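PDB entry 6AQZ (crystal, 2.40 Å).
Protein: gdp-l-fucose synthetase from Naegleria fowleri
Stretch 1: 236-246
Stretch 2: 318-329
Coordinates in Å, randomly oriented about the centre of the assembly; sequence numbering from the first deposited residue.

Stretch 1 (236-246) QFLYSHDAARM
Stretch 2 (318-329) YTPFEQAIKETV

Contact between 236-246 and 318-329 of one chain of GDP-L-fucose synthetase. Stretch 1 runs as a strand through L238 and Y239, then turns at Y239, the N-cap, into a helix from S240 onward (phi/psi near -60/-40); stretch 2 is extended from Y318 to P320, its N-cap, and helical from F321. Strand and second helix cross at 62°, axes 9.4 Å apart at closest, with register set by Y239-A324 (CA to CA 6.4 Å) and D242-Y318 (CA to CA 6.3 Å). D242 (chi1 m, -70°) has both carboxylate oxygens engaged by T319: backbone T319 N donates to D242 OD2 at 2.8 Å, nearly straight at 166°, and T319 OG1 (chi1 m) donates to D242 OD1 at 2.8 Å. D242 OD1 also accepts from R245 NH2 at 2.7 Å, a salt bridge one helical turn along, so the acid joins the loop of stretch 2 to its own helix. R245 follows m, t, m, and its NH1 and NH2 find further partners just outside the stretches. Y239 (chi1 t, chi2 30°) points toward the second helix. One ring face receives A324 CB, 3.6 Å from the centroid and 19° off the normal, a CH-pi contact that the small alanine makes at close range. Beyond it, Y239 OH donates to E327 OE1 at 2.9 Å. The same oxygen accepts from a water, its O 2.6 Å from E327 OE1 and 2.9 Å from H241 ND1, bridging the two stretches, while E327 OE2 takes Q323 NE2 at 3.2 Å; E327 is m, t. T328 OG1 (chi1 m) donates back to A324 O at 3.0 Å. Y318 (chi1 m) meets L238 CD1 at 4.0 Å from its CE1, and M246 CE lies 4.0 Å from Y318 CE1; Y318 OH is satisfied elsewhere in the structure. F237 CB to F321 CE1, 4.2 Å, adds an apolar contact.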

# COMPACT_ATOMS: atom_id res chain seq x y z
N GLN A 236 22.74 -8.49 12.39
CA GLN A 236 22.09 -9.47 13.24
C GLN A 236 21.64 -10.65 12.37
O GLN A 236 20.98 -10.44 11.35
CB GLN A 236 20.90 -8.84 13.95
CG GLN A 236 21.25 -8.04 15.20
CD GLN A 236 20.25 -6.92 15.50
OE1 GLN A 236 19.72 -6.27 14.59
NE2 GLN A 236 19.96 -6.73 16.77
N PHE A 237 22.01 -11.87 12.76
CA PHE A 237 21.71 -13.08 11.99
C PHE A 237 20.96 -14.07 12.87
O PHE A 237 21.44 -14.41 13.96
CB PHE A 237 22.99 -13.76 11.46
CG PHE A 237 23.72 -12.95 10.42
CD1 PHE A 237 23.29 -12.92 9.10
CD2 PHE A 237 24.84 -12.19 10.76
CE1 PHE A 237 23.96 -12.19 8.14
CE2 PHE A 237 25.51 -11.45 9.82
CZ PHE A 237 25.07 -11.44 8.51
N LEU A 238 19.82 -14.55 12.39
CA LEU A 238 18.97 -15.44 13.17
C LEU A 238 18.89 -16.80 12.49
O LEU A 238 18.46 -16.89 11.34
CB LEU A 238 17.56 -14.85 13.35
CG LEU A 238 16.61 -15.65 14.25
CD1 LEU A 238 17.22 -15.81 15.66
CD2 LEU A 238 15.24 -14.97 14.30
N TYR A 239 19.30 -17.84 13.22
CA TYR A 239 19.20 -19.21 12.73
C TYR A 239 17.74 -19.58 12.47
O TYR A 239 16.88 -19.40 13.33
CB TYR A 239 19.80 -20.18 13.76
CG TYR A 239 19.99 -21.61 13.30
CD1 TYR A 239 20.22 -21.92 11.97
CD2 TYR A 239 19.97 -22.66 14.23
CE1 TYR A 239 20.41 -23.24 11.56
CE2 TYR A 239 20.16 -23.98 13.84
CZ TYR A 239 20.38 -24.27 12.50
OH TYR A 239 20.56 -25.57 12.09
N SER A 240 17.48 -20.15 11.29
CA SER A 240 16.10 -20.45 10.93
C SER A 240 15.43 -21.40 11.92
O SER A 240 14.23 -21.25 12.17
CB SER A 240 16.06 -21.01 9.51
OG SER A 240 16.74 -22.25 9.46
N HIS A 241 16.15 -22.37 12.50
CA HIS A 241 15.50 -23.23 13.48
C HIS A 241 15.09 -22.43 14.73
O HIS A 241 14.02 -22.66 15.30
CB HIS A 241 16.41 -24.40 13.86
CG HIS A 241 16.64 -25.35 12.74
ND1 HIS A 241 17.43 -26.47 12.87
CD2 HIS A 241 16.18 -25.36 11.46
CE1 HIS A 241 17.45 -27.13 11.72
NE2 HIS A 241 16.71 -26.47 10.85
N ASP A 242 15.93 -21.49 15.16
CA ASP A 242 15.54 -20.60 16.25
C ASP A 242 14.34 -19.74 15.86
O ASP A 242 13.38 -19.60 16.64
CB ASP A 242 16.72 -19.72 16.65
CG ASP A 242 17.80 -20.47 17.34
OD1 ASP A 242 17.61 -21.67 17.68
OD2 ASP A 242 18.86 -19.84 17.57
N ALA A 243 14.36 -19.16 14.66
CA ALA A 243 13.22 -18.36 14.20
C ALA A 243 11.94 -19.19 14.19
O ALA A 243 10.86 -18.69 14.54
CB ALA A 243 13.48 -17.79 12.80
N ALA A 244 12.06 -20.47 13.80
CA ALA A 244 10.90 -21.36 13.78
C ALA A 244 10.33 -21.59 15.18
O ALA A 244 9.11 -21.72 15.34
CB ALA A 244 11.28 -22.70 13.13
N ARG A 245 11.19 -21.72 16.20
CA ARG A 245 10.71 -21.87 17.57
C ARG A 245 10.06 -20.58 18.07
O ARG A 245 9.01 -20.61 18.73
CB ARG A 245 11.87 -22.29 18.49
CG ARG A 245 12.35 -23.73 18.26
CD ARG A 245 13.31 -24.18 19.36
NE ARG A 245 14.58 -23.48 19.27
CZ ARG A 245 15.14 -22.77 20.24
NH1 ARG A 245 14.53 -22.61 21.42
NH2 ARG A 245 16.31 -22.19 20.02
N MET A 246 10.66 -19.42 17.75
CA MET A 246 10.06 -18.14 18.09
C MET A 246 8.73 -17.96 17.38
O MET A 246 7.77 -17.45 17.98
CB MET A 246 11.02 -17.01 17.71
CG MET A 246 12.36 -17.17 18.35
SD MET A 246 13.62 -16.09 17.65
CE MET A 246 13.31 -14.57 18.53
N TYR A 318 18.67 -19.31 22.59
CA TYR A 318 19.15 -19.30 21.22
C TYR A 318 20.20 -20.41 20.98
O TYR A 318 20.84 -20.91 21.91
CB TYR A 318 19.77 -17.94 20.87
CG TYR A 318 18.82 -16.75 20.81
CD1 TYR A 318 17.93 -16.59 19.75
CD2 TYR A 318 18.85 -15.77 21.79
CE1 TYR A 318 17.07 -15.50 19.69
CE2 TYR A 318 17.99 -14.66 21.73
CZ TYR A 318 17.10 -14.54 20.68
OH TYR A 318 16.25 -13.44 20.62
N THR A 319 20.36 -20.78 19.71
CA THR A 319 21.49 -21.61 19.29
C THR A 319 22.72 -20.72 19.12
O THR A 319 22.64 -19.69 18.46
CB THR A 319 21.21 -22.32 17.96
OG1 THR A 319 20.02 -23.10 18.03
CG2 THR A 319 22.40 -23.21 17.56
N PRO A 320 23.86 -21.07 19.73
CA PRO A 320 25.08 -20.28 19.49
C PRO A 320 25.39 -20.19 18.00
O PRO A 320 25.15 -21.13 17.24
CB PRO A 320 26.16 -21.07 20.25
CG PRO A 320 25.42 -21.78 21.31
CD PRO A 320 24.07 -22.13 20.73
N PHE A 321 25.91 -19.02 17.59
CA PHE A 321 26.14 -18.74 16.17
C PHE A 321 27.06 -19.79 15.54
O PHE A 321 26.77 -20.34 14.47
CB PHE A 321 26.71 -17.32 16.03
CG PHE A 321 26.95 -16.89 14.60
CD1 PHE A 321 25.90 -16.73 13.72
CD2 PHE A 321 28.24 -16.69 14.14
CE1 PHE A 321 26.13 -16.37 12.39
CE2 PHE A 321 28.48 -16.32 12.82
CZ PHE A 321 27.43 -16.16 11.94
N GLU A 322 28.17 -20.12 16.21
CA GLU A 322 29.10 -21.10 15.66
C GLU A 322 28.44 -22.45 15.44
O GLU A 322 28.57 -23.04 14.36
CB GLU A 322 30.32 -21.24 16.59
CG GLU A 322 31.17 -19.96 16.78
CD GLU A 322 30.46 -18.85 17.57
OE1 GLU A 322 29.45 -19.13 18.24
OE2 GLU A 322 30.93 -17.69 17.51
N GLN A 323 27.66 -22.94 16.41
CA GLN A 323 27.00 -24.23 16.24
C GLN A 323 25.95 -24.18 15.13
O GLN A 323 25.80 -25.14 14.37
CB GLN A 323 26.39 -24.69 17.57
CG GLN A 323 25.55 -25.98 17.52
CD GLN A 323 24.78 -26.26 18.82
OE1 GLN A 323 25.17 -25.81 19.91
NE2 GLN A 323 23.67 -26.98 18.71
N ALA A 324 25.23 -23.06 15.00
CA ALA A 324 24.24 -22.95 13.94
C ALA A 324 24.91 -22.93 12.57
O ALA A 324 24.41 -23.54 11.61
CB ALA A 324 23.36 -21.71 14.13
N ILE A 325 26.05 -22.23 12.44
CA ILE A 325 26.76 -22.23 11.16
C ILE A 325 27.24 -23.63 10.80
O ILE A 325 27.05 -24.08 9.66
CB ILE A 325 27.93 -21.24 11.20
CG1 ILE A 325 27.40 -19.79 11.21
CG2 ILE A 325 28.87 -21.56 10.04
CD1 ILE A 325 26.65 -19.43 9.95
N LYS A 326 27.84 -24.35 11.76
CA LYS A 326 28.34 -25.70 11.48
C LYS A 326 27.21 -26.63 11.06
O LYS A 326 27.38 -27.46 10.15
CB LYS A 326 29.09 -26.26 12.70
N GLU A 327 26.04 -26.50 11.70
CA GLU A 327 24.89 -27.31 11.32
C GLU A 327 24.44 -26.99 9.90
O GLU A 327 24.08 -27.89 9.13
CB GLU A 327 23.73 -27.11 12.31
CG GLU A 327 23.92 -27.83 13.65
CD GLU A 327 22.77 -27.65 14.66
OE1 GLU A 327 21.71 -27.04 14.33
OE2 GLU A 327 22.95 -28.13 15.80
N THR A 328 24.47 -25.72 9.52
CA THR A 328 24.07 -25.37 8.16
C THR A 328 25.09 -25.87 7.14
O THR A 328 24.72 -26.45 6.11
CB THR A 328 23.88 -23.85 8.06
OG1 THR A 328 22.93 -23.43 9.05
CG2 THR A 328 23.37 -23.47 6.67
N VAL A 329 26.39 -25.68 7.41
CA VAL A 329 27.43 -26.15 6.50
C VAL A 329 27.36 -27.66 6.34
O VAL A 329 27.43 -28.18 5.22
CB VAL A 329 28.82 -25.69 6.99
CG1 VAL A 329 29.91 -26.43 6.23
CG2 VAL A 329 29.00 -24.20 6.83
O HOH W 1 19.19 -27.30 15.00